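Local structure of diguanylate cyclase (Marinobacter aquaeolei VT8, 3IGN) at residues I77-S82 and I93-E97; Q38-L42 and I134-T138; R111-E115 and Y128-M132; F45-H49 and K159-N164; L16-W22 and S82-Y86. The protein probably condenses two GTP molecules into the second messenger c-di-GMP with release of two diphosphates, through the GGDEF domain that makes up this chain. All blocks are in the same frame, centred on the assembly; numbering follows the deposited sequence.

Contact 1. Residues I77-S82 and I93-E97; sequences IRQSDS and IILPE. With C2E (9,9'-[(2R,3R,3aS,5S,7aR,9R,10R,10aS,12S,14aR)-3,5,10,12-tetrahydroxy-5,12-dioxidooctahydro-2H,7H-difuro[3,2-d:3',2'-j][1,3,7,9,2,8]tetraoxadiphosphacyclododecine-2,9-diyl]bis(2-amino-1,9-dihydro-6H-purin-6-one)), chain B.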
# COMPACT_ATOMS: atom_id res chain seq x y z
N ILE A 77 6.27 -3.27 8.56
CA ILE A 77 6.44 -4.42 7.68
C ILE A 77 7.83 -5.04 7.82
O ILE A 77 8.76 -4.41 8.31
CB ILE A 77 6.22 -4.05 6.20
CG1 ILE A 77 7.34 -3.12 5.71
CG2 ILE A 77 4.86 -3.38 6.03
CD1 ILE A 77 7.23 -2.75 4.24
N ARG A 78 7.95 -6.29 7.38
CA ARG A 78 9.22 -7.02 7.44
C ARG A 78 10.18 -6.48 6.39
O ARG A 78 9.76 -5.98 5.36
CB ARG A 78 8.97 -8.51 7.20
CG ARG A 78 8.02 -9.12 8.21
CD ARG A 78 7.64 -10.55 7.89
NE ARG A 78 6.88 -11.11 9.01
CZ ARG A 78 6.40 -12.35 9.06
NH1 ARG A 78 6.60 -13.19 8.06
NH2 ARG A 78 5.73 -12.75 10.13
N GLN A 79 11.48 -6.60 6.66
CA GLN A 79 12.46 -6.13 5.71
C GLN A 79 12.35 -6.95 4.43
O GLN A 79 12.75 -6.50 3.36
CB GLN A 79 13.87 -6.22 6.30
CG GLN A 79 14.26 -7.58 6.83
CD GLN A 79 15.58 -7.54 7.57
OE1 GLN A 79 16.54 -6.92 7.11
NE2 GLN A 79 15.63 -8.20 8.73
N SER A 80 11.78 -8.14 4.53
CA SER A 80 11.60 -9.00 3.37
C SER A 80 10.36 -8.61 2.54
O SER A 80 10.19 -9.10 1.43
CB SER A 80 11.54 -10.46 3.81
OG SER A 80 10.77 -10.61 4.99
N ASP A 81 9.51 -7.77 3.11
CA ASP A 81 8.32 -7.27 2.39
C ASP A 81 8.84 -6.05 1.63
O ASP A 81 9.81 -5.44 2.05
CB ASP A 81 7.22 -6.81 3.36
CG ASP A 81 6.61 -7.95 4.17
OD1 ASP A 81 6.47 -9.07 3.63
OD2 ASP A 81 6.24 -7.71 5.34
N SER A 82 8.20 -5.68 0.53
CA SER A 82 8.65 -4.53 -0.24
C SER A 82 7.55 -3.50 -0.46
O SER A 82 6.58 -3.77 -1.16
CB SER A 82 9.21 -5.00 -1.59
OG SER A 82 10.32 -5.86 -1.39
N ILE A 93 2.47 -2.92 -1.46
CA ILE A 93 3.41 -3.73 -0.69
C ILE A 93 3.42 -5.13 -1.27
O ILE A 93 2.37 -5.69 -1.57
CB ILE A 93 3.00 -3.87 0.80
CG1 ILE A 93 2.50 -2.55 1.37
CG2 ILE A 93 4.21 -4.32 1.61
CD1 ILE A 93 1.92 -2.70 2.77
N ILE A 94 4.62 -5.70 -1.42
CA ILE A 94 4.75 -7.07 -1.91
C ILE A 94 4.98 -7.86 -0.64
O ILE A 94 5.83 -7.52 0.17
CB ILE A 94 5.98 -7.25 -2.83
CG1 ILE A 94 5.84 -6.37 -4.06
CG2 ILE A 94 6.11 -8.72 -3.25
CD1 ILE A 94 7.09 -6.33 -4.95
N LEU A 95 4.20 -8.92 -0.45
CA LEU A 95 4.34 -9.74 0.73
C LEU A 95 4.69 -11.17 0.31
O LEU A 95 3.81 -12.00 0.07
CB LEU A 95 3.03 -9.74 1.53
CG LEU A 95 2.44 -8.37 1.91
CD1 LEU A 95 1.09 -8.59 2.59
CD2 LEU A 95 3.40 -7.63 2.85
N PRO A 96 5.99 -11.48 0.22
CA PRO A 96 6.39 -12.84 -0.17
C PRO A 96 6.13 -13.86 0.93
O PRO A 96 6.10 -13.52 2.11
CB PRO A 96 7.88 -12.67 -0.48
CG PRO A 96 8.30 -11.65 0.52
CD PRO A 96 7.17 -10.63 0.46
N GLU A 97 5.92 -15.11 0.52
CA GLU A 97 5.69 -16.22 1.44
C GLU A 97 4.54 -15.93 2.38
O GLU A 97 4.53 -16.40 3.51
CB GLU A 97 6.95 -16.49 2.26
CG GLU A 97 8.14 -16.97 1.45
CD GLU A 97 7.90 -18.35 0.88
OE1 GLU A 97 7.23 -19.17 1.55
OE2 GLU A 97 8.40 -18.63 -0.22
P1 C2E B . 0.62 -12.52 14.51
O2P C2E B . 1.15 -11.02 14.26
O1P C2E B . -0.79 -12.47 14.97
O5' C2E B . 0.69 -13.39 13.18
C5' C2E B . 0.49 -12.83 11.94
C4' C2E B . 0.67 -13.84 10.81
O4' C2E B . 0.42 -13.06 9.63
C3' C2E B . 2.12 -14.38 10.73
O3' C2E B . 2.33 -15.79 10.86
C2' C2E B . 2.69 -13.80 9.45
O2' C2E B . 3.17 -14.83 8.60
C1' C2E B . 1.62 -12.91 8.83
N9 C2E B . 2.22 -11.57 9.00
C8 C2E B . 2.05 -10.71 10.07
N7 C2E B . 2.73 -9.63 9.93
C5 C2E B . 3.39 -9.70 8.76
C6 C2E B . 4.29 -8.84 8.08
O6 C2E B . 4.61 -7.76 8.56
N1 C2E B . 4.79 -9.25 6.87
C2 C2E B . 4.44 -10.46 6.32
N2 C2E B . 4.95 -10.84 5.11
N3 C2E B . 3.61 -11.28 6.95
C4 C2E B . 3.07 -10.94 8.15
P11 C2E B . 3.67 -16.06 11.71
O21 C2E B . 4.97 -15.38 11.03
O11 C2E B . 3.91 -17.51 11.85
O5A C2E B . 3.36 -15.41 13.13
C5A C2E B . 4.29 -15.27 14.13
C4A C2E B . 3.68 -14.64 15.39
O4A C2E B . 4.79 -14.40 16.26
C3A C2E B . 2.95 -13.31 15.13
O3A C2E B . 1.60 -13.26 15.54
C2A C2E B . 3.78 -12.25 15.81
O2A C2E B . 3.02 -11.49 16.76
C1A C2E B . 4.97 -12.95 16.42
N91 C2E B . 6.04 -12.39 15.55
C81 C2E B . 6.62 -12.97 14.44
N71 C2E B . 7.49 -12.18 13.91
C51 C2E B . 7.54 -11.04 14.63
C61 C2E B . 8.29 -9.83 14.52
O61 C2E B . 9.10 -9.68 13.62
N11 C2E B . 8.09 -8.84 15.44
C21 C2E B . 7.17 -9.01 16.46
N21 C2E B . 6.98 -8.00 17.37
N31 C2E B . 6.46 -10.13 16.57
C41 C2E B . 6.61 -11.15 15.69

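Contact 2. Residues Q38-L42 and I134-T138; sequences QATSL and IAQLT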
# COMPACT_ATOMS: atom_id res chain seq x y z
N GLN A 38 5.07 -20.39 -4.74
CA GLN A 38 5.02 -19.99 -3.34
C GLN A 38 3.85 -19.05 -3.06
O GLN A 38 3.39 -18.34 -3.94
CB GLN A 38 6.31 -19.27 -2.95
CG GLN A 38 6.41 -17.79 -3.40
CD GLN A 38 6.78 -17.61 -4.87
OE1 GLN A 38 7.14 -18.58 -5.56
NE2 GLN A 38 6.71 -16.36 -5.35
N ALA A 39 3.35 -19.07 -1.83
CA ALA A 39 2.27 -18.17 -1.46
C ALA A 39 2.89 -16.78 -1.52
O ALA A 39 3.99 -16.56 -1.03
CB ALA A 39 1.78 -18.47 -0.06
N THR A 40 2.19 -15.85 -2.15
CA THR A 40 2.70 -14.49 -2.24
C THR A 40 1.49 -13.60 -2.48
O THR A 40 0.58 -13.97 -3.22
CB THR A 40 3.74 -14.33 -3.37
OG1 THR A 40 4.34 -13.03 -3.28
CG2 THR A 40 3.11 -14.51 -4.73
N SER A 41 1.47 -12.46 -1.82
CA SER A 41 0.35 -11.54 -1.94
C SER A 41 0.81 -10.13 -2.22
O SER A 41 1.96 -9.77 -1.96
CB SER A 41 -0.45 -11.56 -0.64
OG SER A 41 -0.97 -12.85 -0.35
N LEU A 42 -0.11 -9.34 -2.75
CA LEU A 42 0.13 -7.96 -3.09
C LEU A 42 -0.91 -7.09 -2.38
O LEU A 42 -2.08 -7.47 -2.30
CB LEU A 42 -0.00 -7.78 -4.59
CG LEU A 42 0.49 -6.46 -5.19
CD1 LEU A 42 2.01 -6.44 -5.13
CD2 LEU A 42 0.01 -6.35 -6.63
N ILE A 134 -6.14 -6.50 -0.94
CA ILE A 134 -5.18 -7.60 -0.94
C ILE A 134 -5.51 -8.60 -2.04
O ILE A 134 -6.67 -8.93 -2.26
CB ILE A 134 -5.22 -8.38 0.40
CG1 ILE A 134 -4.74 -7.51 1.56
CG2 ILE A 134 -4.36 -9.65 0.30
CD1 ILE A 134 -5.08 -8.11 2.91
N ALA A 135 -4.48 -9.07 -2.74
CA ALA A 135 -4.68 -10.07 -3.76
C ALA A 135 -3.55 -11.09 -3.69
O ALA A 135 -2.39 -10.77 -3.97
CB ALA A 135 -4.73 -9.44 -5.16
N GLN A 136 -3.88 -12.30 -3.28
CA GLN A 136 -2.87 -13.35 -3.25
C GLN A 136 -2.77 -13.80 -4.70
O GLN A 136 -3.77 -13.88 -5.41
CB GLN A 136 -3.28 -14.53 -2.36
CG GLN A 136 -2.34 -15.73 -2.52
CD GLN A 136 -2.54 -16.80 -1.47
OE1 GLN A 136 -3.41 -16.67 -0.60
NE2 GLN A 136 -1.74 -17.87 -1.53
N LEU A 137 -1.55 -14.07 -5.16
CA LEU A 137 -1.35 -14.50 -6.53
C LEU A 137 -1.77 -15.94 -6.77
O LEU A 137 -1.39 -16.84 -6.01
CB LEU A 137 0.13 -14.31 -6.90
CG LEU A 137 0.58 -14.64 -8.33
CD1 LEU A 137 -0.23 -13.86 -9.35
CD2 LEU A 137 2.07 -14.30 -8.46
N THR A 138 -2.56 -16.15 -7.81
CA THR A 138 -3.02 -17.48 -8.20
C THR A 138 -2.44 -17.72 -9.59
O THR A 138 -1.71 -16.88 -10.11
CB THR A 138 -4.56 -17.55 -8.30
OG1 THR A 138 -4.99 -16.86 -9.48
CG2 THR A 138 -5.20 -16.92 -7.09
O HOH W 1 0.29 -17.42 -3.86

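Contact 3. Residues R111-E115 and Y128-M132; sequences REAIE and YTVSM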
# COMPACT_ATOMS: atom_id res chain seq x y z
N ARG A 111 -3.59 -0.61 9.19
CA ARG A 111 -4.84 0.15 9.22
C ARG A 111 -5.08 0.74 10.60
O ARG A 111 -5.38 1.92 10.73
CB ARG A 111 -6.04 -0.74 8.88
CG ARG A 111 -7.34 0.04 8.64
CD ARG A 111 -8.56 -0.86 8.79
NE ARG A 111 -8.64 -1.42 10.13
CZ ARG A 111 -8.91 -0.72 11.22
NH1 ARG A 111 -9.15 0.59 11.13
NH2 ARG A 111 -8.91 -1.30 12.41
N GLU A 112 -4.94 -0.09 11.62
CA GLU A 112 -5.17 0.35 12.99
C GLU A 112 -4.16 1.40 13.43
O GLU A 112 -4.51 2.37 14.10
CB GLU A 112 -5.12 -0.85 13.94
CG GLU A 112 -5.83 -0.61 15.26
CD GLU A 112 -5.89 -1.86 16.13
OE1 GLU A 112 -6.01 -2.97 15.56
OE2 GLU A 112 -5.82 -1.73 17.37
N ALA A 113 -2.90 1.21 13.05
CA ALA A 113 -1.85 2.16 13.42
C ALA A 113 -2.15 3.52 12.81
O ALA A 113 -1.89 4.56 13.41
CB ALA A 113 -0.50 1.66 12.95
N ILE A 114 -2.71 3.52 11.61
CA ILE A 114 -3.05 4.76 10.93
C ILE A 114 -4.30 5.38 11.57
O ILE A 114 -4.36 6.58 11.79
CB ILE A 114 -3.30 4.53 9.43
CG1 ILE A 114 -2.00 4.06 8.76
CG2 ILE A 114 -3.87 5.79 8.78
CD1 ILE A 114 -1.66 4.74 7.46
N GLU A 115 -5.27 4.53 11.88
CA GLU A 115 -6.52 4.98 12.49
C GLU A 115 -6.26 5.65 13.85
O GLU A 115 -6.91 6.64 14.19
CB GLU A 115 -7.47 3.79 12.66
CG GLU A 115 -8.89 4.15 13.10
CD GLU A 115 -9.76 2.92 13.28
OE1 GLU A 115 -9.29 1.95 13.91
OE2 GLU A 115 -10.92 2.92 12.81
N TYR A 128 -6.95 10.42 10.12
CA TYR A 128 -7.37 9.92 8.83
C TYR A 128 -7.33 8.40 8.82
O TYR A 128 -6.94 7.77 9.80
CB TYR A 128 -6.45 10.46 7.74
CG TYR A 128 -5.02 9.94 7.81
CD1 TYR A 128 -4.16 10.34 8.84
CD2 TYR A 128 -4.55 9.03 6.86
CE1 TYR A 128 -2.85 9.84 8.91
CE2 TYR A 128 -3.25 8.53 6.93
CZ TYR A 128 -2.41 8.94 7.95
OH TYR A 128 -1.13 8.42 8.01
N THR A 129 -7.72 7.81 7.69
CA THR A 129 -7.71 6.36 7.56
C THR A 129 -7.26 5.96 6.17
O THR A 129 -7.06 6.80 5.29
CB THR A 129 -9.10 5.76 7.80
OG1 THR A 129 -10.04 6.33 6.88
CG2 THR A 129 -9.56 6.03 9.23
N VAL A 130 -7.09 4.65 5.98
CA VAL A 130 -6.69 4.11 4.69
C VAL A 130 -7.61 2.97 4.31
O VAL A 130 -8.19 2.31 5.18
CB VAL A 130 -5.24 3.55 4.71
CG1 VAL A 130 -4.21 4.68 4.71
CG2 VAL A 130 -5.06 2.66 5.92
N SER A 131 -7.75 2.76 3.01
CA SER A 131 -8.55 1.66 2.48
C SER A 131 -7.48 0.75 1.89
O SER A 131 -6.54 1.23 1.29
CB SER A 131 -9.50 2.16 1.39
OG SER A 131 -10.60 2.87 1.96
N MSE A 132 -7.63 -0.56 2.07
CA MSE A 132 -6.61 -1.48 1.56
C MSE A 132 -7.17 -2.68 0.81
O MSE A 132 -8.20 -3.25 1.19
CB MSE A 132 -5.76 -1.97 2.73
CG MSE A 132 -5.34 -0.86 3.68
SE MSE A 132 -4.28 -1.48 5.17
CE MSE A 132 -5.68 -2.04 6.31
O HOH W 2 -7.19 3.44 8.95
O HOH W 3 -5.18 9.20 12.10
O HOH W 4 -8.34 8.00 12.20

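Contact 4. Residues F45-H49 and K159-N164; sequences FDIDH and KESGRN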
# COMPACT_ATOMS: atom_id res chain seq x y z
N PHE A 45 -2.95 0.19 -1.34
CA PHE A 45 -3.80 0.97 -0.46
C PHE A 45 -3.69 2.47 -0.71
O PHE A 45 -2.68 2.95 -1.23
CB PHE A 45 -3.54 0.61 1.02
CG PHE A 45 -2.18 0.99 1.55
CD1 PHE A 45 -2.01 2.16 2.29
CD2 PHE A 45 -1.09 0.13 1.40
CE1 PHE A 45 -0.79 2.48 2.88
CE2 PHE A 45 0.14 0.44 1.98
CZ PHE A 45 0.30 1.61 2.72
N ASP A 46 -4.76 3.17 -0.36
CA ASP A 46 -4.88 4.61 -0.55
C ASP A 46 -5.28 5.28 0.75
O ASP A 46 -5.93 4.68 1.60
CB ASP A 46 -5.98 4.93 -1.58
CG ASP A 46 -5.58 4.61 -2.99
OD1 ASP A 46 -4.52 3.98 -3.19
OD2 ASP A 46 -6.33 5.00 -3.91
N ILE A 47 -4.92 6.55 0.87
CA ILE A 47 -5.29 7.33 2.04
C ILE A 47 -6.73 7.78 1.75
O ILE A 47 -7.01 8.28 0.68
CB ILE A 47 -4.39 8.57 2.17
CG1 ILE A 47 -2.97 8.13 2.53
CG2 ILE A 47 -4.97 9.53 3.20
CD1 ILE A 47 -1.89 9.08 2.03
N ASP A 48 -7.63 7.57 2.70
CA ASP A 48 -9.03 7.95 2.52
C ASP A 48 -9.22 9.46 2.52
O ASP A 48 -8.53 10.18 3.23
CB ASP A 48 -9.90 7.35 3.63
CG ASP A 48 -10.04 5.85 3.51
OD1 ASP A 48 -10.21 5.37 2.38
OD2 ASP A 48 -10.00 5.16 4.55
N HIS A 49 -10.17 9.93 1.71
CA HIS A 49 -10.50 11.35 1.63
C HIS A 49 -9.28 12.27 1.49
O HIS A 49 -9.25 13.35 2.08
CB HIS A 49 -11.28 11.76 2.88
CG HIS A 49 -12.41 10.84 3.21
ND1 HIS A 49 -13.49 10.67 2.39
CD2 HIS A 49 -12.61 10.01 4.27
CE1 HIS A 49 -14.32 9.78 2.92
NE2 HIS A 49 -13.80 9.37 4.06
N LYS A 159 -13.01 0.82 -0.60
CA LYS A 159 -13.40 2.23 -0.61
C LYS A 159 -14.90 2.40 -0.74
O LYS A 159 -15.51 3.20 -0.03
CB LYS A 159 -12.72 2.96 -1.77
CG LYS A 159 -11.20 2.91 -1.71
CD LYS A 159 -10.53 4.00 -2.54
CE LYS A 159 -10.24 3.56 -3.96
NZ LYS A 159 -9.12 4.38 -4.52
N GLU A 160 -15.49 1.64 -1.66
CA GLU A 160 -16.92 1.69 -1.92
C GLU A 160 -17.73 1.05 -0.82
O GLU A 160 -18.89 1.40 -0.61
CB GLU A 160 -17.22 1.02 -3.26
CG GLU A 160 -16.87 1.87 -4.47
CD GLU A 160 -17.74 3.11 -4.55
OE1 GLU A 160 -18.96 2.98 -4.81
OE2 GLU A 160 -17.22 4.21 -4.34
N SER A 161 -17.10 0.13 -0.09
CA SER A 161 -17.74 -0.62 0.98
C SER A 161 -17.73 0.04 2.36
O SER A 161 -18.18 -0.56 3.33
CB SER A 161 -17.09 -2.00 1.09
OG SER A 161 -17.89 -2.88 1.85
N GLY A 162 -17.22 1.26 2.45
CA GLY A 162 -17.20 1.94 3.73
C GLY A 162 -15.89 2.59 4.13
O GLY A 162 -15.86 3.43 5.03
N ARG A 163 -14.80 2.22 3.46
CA ARG A 163 -13.47 2.77 3.75
C ARG A 163 -12.95 2.32 5.11
O ARG A 163 -13.63 1.61 5.84
CB ARG A 163 -13.50 4.30 3.66
CG ARG A 163 -13.58 4.81 2.23
CD ARG A 163 -13.74 6.32 2.18
NE ARG A 163 -13.31 6.87 0.90
CZ ARG A 163 -14.13 7.27 -0.08
NH1 ARG A 163 -15.45 7.19 0.07
NH2 ARG A 163 -13.62 7.75 -1.20
N ASN A 164 -11.73 2.75 5.46
CA ASN A 164 -11.09 2.36 6.72
C ASN A 164 -11.26 0.87 6.94
O ASN A 164 -11.69 0.41 8.00
CB ASN A 164 -11.69 3.14 7.90
CG ASN A 164 -10.96 2.88 9.20
OD1 ASN A 164 -9.77 2.57 9.20
ND2 ASN A 164 -11.67 3.01 10.32
O HOH W 5 -11.18 9.55 -1.34

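Contact 5. Residues L16-W22 and S82-Y86; sequences LLNRGTW and SAGRY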
# COMPACT_ATOMS: atom_id res chain seq x y z
N LEU A 16 10.29 5.49 0.25
CA LEU A 16 9.93 4.16 -0.22
C LEU A 16 10.40 4.00 -1.66
O LEU A 16 10.87 4.96 -2.27
CB LEU A 16 8.40 3.99 -0.18
CG LEU A 16 7.70 4.24 1.15
CD1 LEU A 16 6.19 4.12 0.95
CD2 LEU A 16 8.18 3.23 2.19
N LEU A 17 10.27 2.79 -2.20
CA LEU A 17 10.66 2.55 -3.58
C LEU A 17 9.72 3.37 -4.46
O LEU A 17 8.58 3.62 -4.07
CB LEU A 17 10.50 1.06 -3.93
CG LEU A 17 11.55 0.11 -3.35
CD1 LEU A 17 11.14 -1.33 -3.60
CD2 LEU A 17 12.90 0.40 -3.99
N ASN A 18 10.19 3.80 -5.62
CA ASN A 18 9.32 4.56 -6.51
C ASN A 18 8.54 3.56 -7.36
O ASN A 18 8.88 2.37 -7.40
CB ASN A 18 10.12 5.52 -7.41
CG ASN A 18 11.24 4.84 -8.16
OD1 ASN A 18 11.09 3.73 -8.65
ND2 ASN A 18 12.38 5.53 -8.27
N ARG A 19 7.50 4.03 -8.04
CA ARG A 19 6.67 3.16 -8.86
C ARG A 19 7.43 2.25 -9.81
O ARG A 19 7.24 1.03 -9.80
CB ARG A 19 5.68 4.01 -9.67
CG ARG A 19 4.75 3.19 -10.54
CD ARG A 19 3.78 4.08 -11.29
NE ARG A 19 2.97 3.33 -12.24
CZ ARG A 19 2.82 3.67 -13.51
NH1 ARG A 19 3.43 4.75 -13.98
NH2 ARG A 19 2.06 2.94 -14.32
N GLY A 20 8.30 2.83 -10.63
CA GLY A 20 9.07 2.04 -11.57
C GLY A 20 9.83 0.89 -10.96
O GLY A 20 9.77 -0.25 -11.44
N THR A 21 10.57 1.17 -9.89
CA THR A 21 11.35 0.14 -9.22
C THR A 21 10.46 -0.88 -8.53
O THR A 21 10.70 -2.08 -8.60
CB THR A 21 12.30 0.74 -8.17
OG1 THR A 21 13.09 1.77 -8.77
CG2 THR A 21 13.21 -0.33 -7.61
N TRP A 22 9.43 -0.39 -7.84
CA TRP A 22 8.53 -1.29 -7.14
C TRP A 22 7.88 -2.25 -8.13
O TRP A 22 7.81 -3.45 -7.87
CB TRP A 22 7.46 -0.52 -6.38
CG TRP A 22 6.58 -1.38 -5.52
CD1 TRP A 22 6.92 -1.98 -4.34
CD2 TRP A 22 5.22 -1.73 -5.79
NE1 TRP A 22 5.84 -2.69 -3.85
CE2 TRP A 22 4.79 -2.56 -4.72
CE3 TRP A 22 4.32 -1.44 -6.82
CZ2 TRP A 22 3.50 -3.09 -4.66
CZ3 TRP A 22 3.03 -1.97 -6.76
CH2 TRP A 22 2.64 -2.79 -5.69
N SER A 82 8.20 -5.68 0.53
CA SER A 82 8.65 -4.53 -0.24
C SER A 82 7.55 -3.50 -0.46
O SER A 82 6.58 -3.77 -1.16
CB SER A 82 9.21 -5.00 -1.59
OG SER A 82 10.32 -5.86 -1.39
N ALA A 83 7.72 -2.33 0.14
CA ALA A 83 6.73 -1.26 0.00
C ALA A 83 7.15 -0.22 -1.02
O ALA A 83 8.34 0.08 -1.18
CB ALA A 83 6.49 -0.60 1.35
N GLY A 84 6.17 0.35 -1.72
CA GLY A 84 6.49 1.36 -2.71
C GLY A 84 5.40 2.41 -2.77
O GLY A 84 4.26 2.16 -2.38
N ARG A 85 5.75 3.60 -3.24
CA ARG A 85 4.75 4.64 -3.38
C ARG A 85 4.36 4.54 -4.84
O ARG A 85 5.12 4.91 -5.74
CB ARG A 85 5.31 6.03 -3.10
CG ARG A 85 4.22 7.08 -3.08
CD ARG A 85 4.80 8.46 -3.25
NE ARG A 85 3.78 9.49 -3.12
CZ ARG A 85 4.01 10.78 -3.32
NH1 ARG A 85 5.23 11.19 -3.66
NH2 ARG A 85 3.04 11.67 -3.16
N TYR A 86 3.17 4.02 -5.08
CA TYR A 86 2.69 3.81 -6.43
C TYR A 86 2.24 5.09 -7.13
O TYR A 86 2.53 5.30 -8.30
CB TYR A 86 1.57 2.79 -6.37
CG TYR A 86 1.06 2.41 -7.71
CD1 TYR A 86 1.80 1.60 -8.57
CD2 TYR A 86 -0.16 2.89 -8.15
CE1 TYR A 86 1.32 1.27 -9.83
CE2 TYR A 86 -0.65 2.57 -9.40
CZ TYR A 86 0.09 1.76 -10.23
OH TYR A 86 -0.41 1.45 -11.47
O HOH W 6 10.53 0.84 0.06
O HOH W 7 0.78 0.28 -13.41
O HOH W 8 6.69 6.68 -7.54

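Contact 1. Residues I77-S82 and I93-E97
Start with the two backbone bonds that tie these segments: Ser-82 N donates to Ile-94 O at 3.0 Å, and Ile-94 N returns a bond to Ser-82 O at 2.8 Å. This is one antiparallel hydrogen-bonded pair, with both side chains on the same sheet face. Just before it, Arg-78 to Asp-81 forms a type I turn, closed by Asp-81 N to Arg-78 O (2.9 Å). Both oxygens of the Asp-81 carboxylate accept hydrogen bonds. OD2 takes the Arg-78 N hydrogen at 3.0 Å and that of C2E N1 at 2.6 Å, while OD1 accepts from C2E N2 at 2.8 Å, so one guanine is read along its Watson-Crick edge. Arg-78, Gln-79, Ser-80 and Asp-81 match the RxxD motif that forms the inhibitory (I) site in diguanylate cyclases, here occupied by c-di-GMP. Arg-78 NH2 donates to the phosphate oxygen O21 of C2E at 2.9 Å, and guanine N3 lies over one face of the guanidinium. This C2E is also bonded by Thr-98 and Arg-109, while a second C2E meets the same turn through Gln-79 N and Arg-78 NH2. Ile-77 CD1 and Ile-93 CG2 make an apolar contact at 4.3 Å. On another flank the Pro-96 ring comes into van der Waals contact with a carbonyl, CG lying 3.3 Å from Ser-80 O.

Contact 2. Residues Q38-L42 and I134-T138
Strands 40-47 and 130-136 are antiparallel neighbours inside the mixed sheet of the GGDEF domain, whose fold is related to that of the nucleotide cyclases; the axes of 40-42 and 134-136 run at 153° to each other, 4.5 Å apart at closest. The Ile-134 side chain packs against Ala-103 and Cys-107 of helix 100-115, and its CA gives a CA-H...O contact to Leu-42 O (3.4 Å). Ala-135 makes the hydrogen-bonded pair with Leu-42: its N donates to Leu-42 O at 2.9 Å and its O accepts from Leu-42 N at 3.0 Å. Gln-136 comes next, in a non-hydrogen-bonded pair with Ser-41, their CA atoms only 3.9 Å apart; Ser-41 OG bonds Thr-98 O, and Gln-136 OE1 takes Ala-100 N. With Leu-137 the strand is already over, yet its N still reaches Thr-40 O at 2.9 Å, and its CB packs 3.7 Å from Thr-40 CG2. Water 1 closes the end, accepting from Thr-40 N (3.0 Å) and Gln-136 NE2 (3.1 Å) and donating to Leu-137 O (2.8 Å).

Contact 3. Residues R111-E115 and Y128-M132
The last turn of helix 100-115 runs nearly antiparallel to strand 130-132, at 170° with their axes 9.2 Å apart. The CA atoms come as close as 5.3 Å between Glu-115 and Thr-129, but no direct backbone hydrogen bond joins the two segments, and waters bridge them instead. Water 2 donates to Arg-111 O at 3.0 Å and accepts from Val-130 N at 3.2 Å; water 3 accepts from Tyr-128 N at 2.9 Å and sits 2.8 Å from Ile-114 O. Among the side chains Ile-114 is the one that points squarely at the strand. Its CG2 lies over one face of the Tyr-128 ring, 3.8 Å from the centroid in a CH-pi contact, while its CD1 meets Val-130 CG1 at 3.8 Å. The Tyr-128 hydroxyl goes on to Thr-69 of helix 59-74, placing this ring between two helices. Along the helix, Arg-111 NH1 forms a salt bridge to Glu-115 OE1 (3.1 Å); Arg-111 also pairs with Glu-108, and both ends bond Asn-164. The helix is therefore held on the sheet by apolar packing and bridging waters, with charges kept to the outer edge.

Contact 4. Residues F45-H49 and K159-N164
Lys-159 NZ reaches from the end of helix 144-160 to Asp-46 OD2 at 2.9 Å, a hydrogen-bonded salt bridge and the shortest polar contact between the segments. Next is Asp-48, whose OD2 accepts from Asn-164 N at 3.1 Å and also from Thr-129 OG1, while OD1 takes Ser-131 OG and makes a long salt bridge of 3.7 Å to Arg-163 NE. One carboxylate thus ties the loop to Thr-129 and to Ser-131 of strand 130-136. The Asn-164 side-chain amide bonds Glu-115 through ND2 and Arg-111 through OD1. Farther out Arg-163 lies along His-49: CE1 of the imidazole sits over one face of the guanidinium, and NE2 is 3.6 Å from Arg-163 CD. Water 5 joins His-49 N and Arg-163 NH2 by weak bonds. The loop gets its direction from Gly-162, which ends helix 144-160 in a Schellman motif with positive phi, so that Arg-163 and Asn-164 return to the sheet. His-49 itself is at the N-cap position of helix 50-57. Asp-46 also lies close to Glu-90, a like charge from the GGEEF signature, placing the lysine bridge beside the hairpin that marks the active-site region in diguanylate cyclases.

Contact 5. Residues L16-W22 and S82-Y86
Backbone bonds set the register. Arg-85 N donates to Leu-17 O at 2.9 Å, and Leu-17 N gives a weak bond to Ala-83 O at 3.5 Å, making Leu-17 and Gly-84 a parallel bridge. Water 6 shares this weak link, lying between Leu-17 N (3.0 Å) and Ala-83 O (2.6 Å); further along, water 8 joins Arg-19 N (2.8 Å) to Arg-85 O (3.0 Å), which do not bond directly. From the side chains, Trp-22 NE1 donates to Ser-82 O at 3.0 Å, while Asn-18 OD1 takes Thr-21 N at 2.9 Å and so N-caps helix 19-36. Gly-84 CA lies 4.1 Å from the centroid of the Trp-22 five-membered ring, over the face, where a CB would clash with the indole. Trp-22 CZ3 meets Tyr-86 CD1 at 4.2 Å. Separately, Arg-19 NE, salt-bridged to Glu-23, is 3.6 Å from Tyr-86 CE1. Here the short, weakly bonded edge strand 17-18 joins strand 82-85, the first arm of the hairpin that carries the GGEEF signature of this family.

How the contacts relate
All five contacts belong to one GGDEF domain and reach its six-strand mixed sheet. Strand 82-85 is shared by contacts 5 and 1, which meet at Ser-82 with centres about 12 Å apart; from contact 1 the sheet passes through a probable hydrogen bond, Leu-95 N to Ser-41 O, into contact 2, about 11 Å away between centres. Strands 40-47 and 130-136 then lead to contacts 4 and 3, their centres about 9 Å apart and some 20 Å from the first three. Along the chain contact 1 is nested within contacts 2 and 4, contact 3 also lies inside both loops, and contact 5 crosses contacts 1, 2 and 4. The c-di-GMP site thus sits toward one end of the domain, contacts 3 and 4 toward the other.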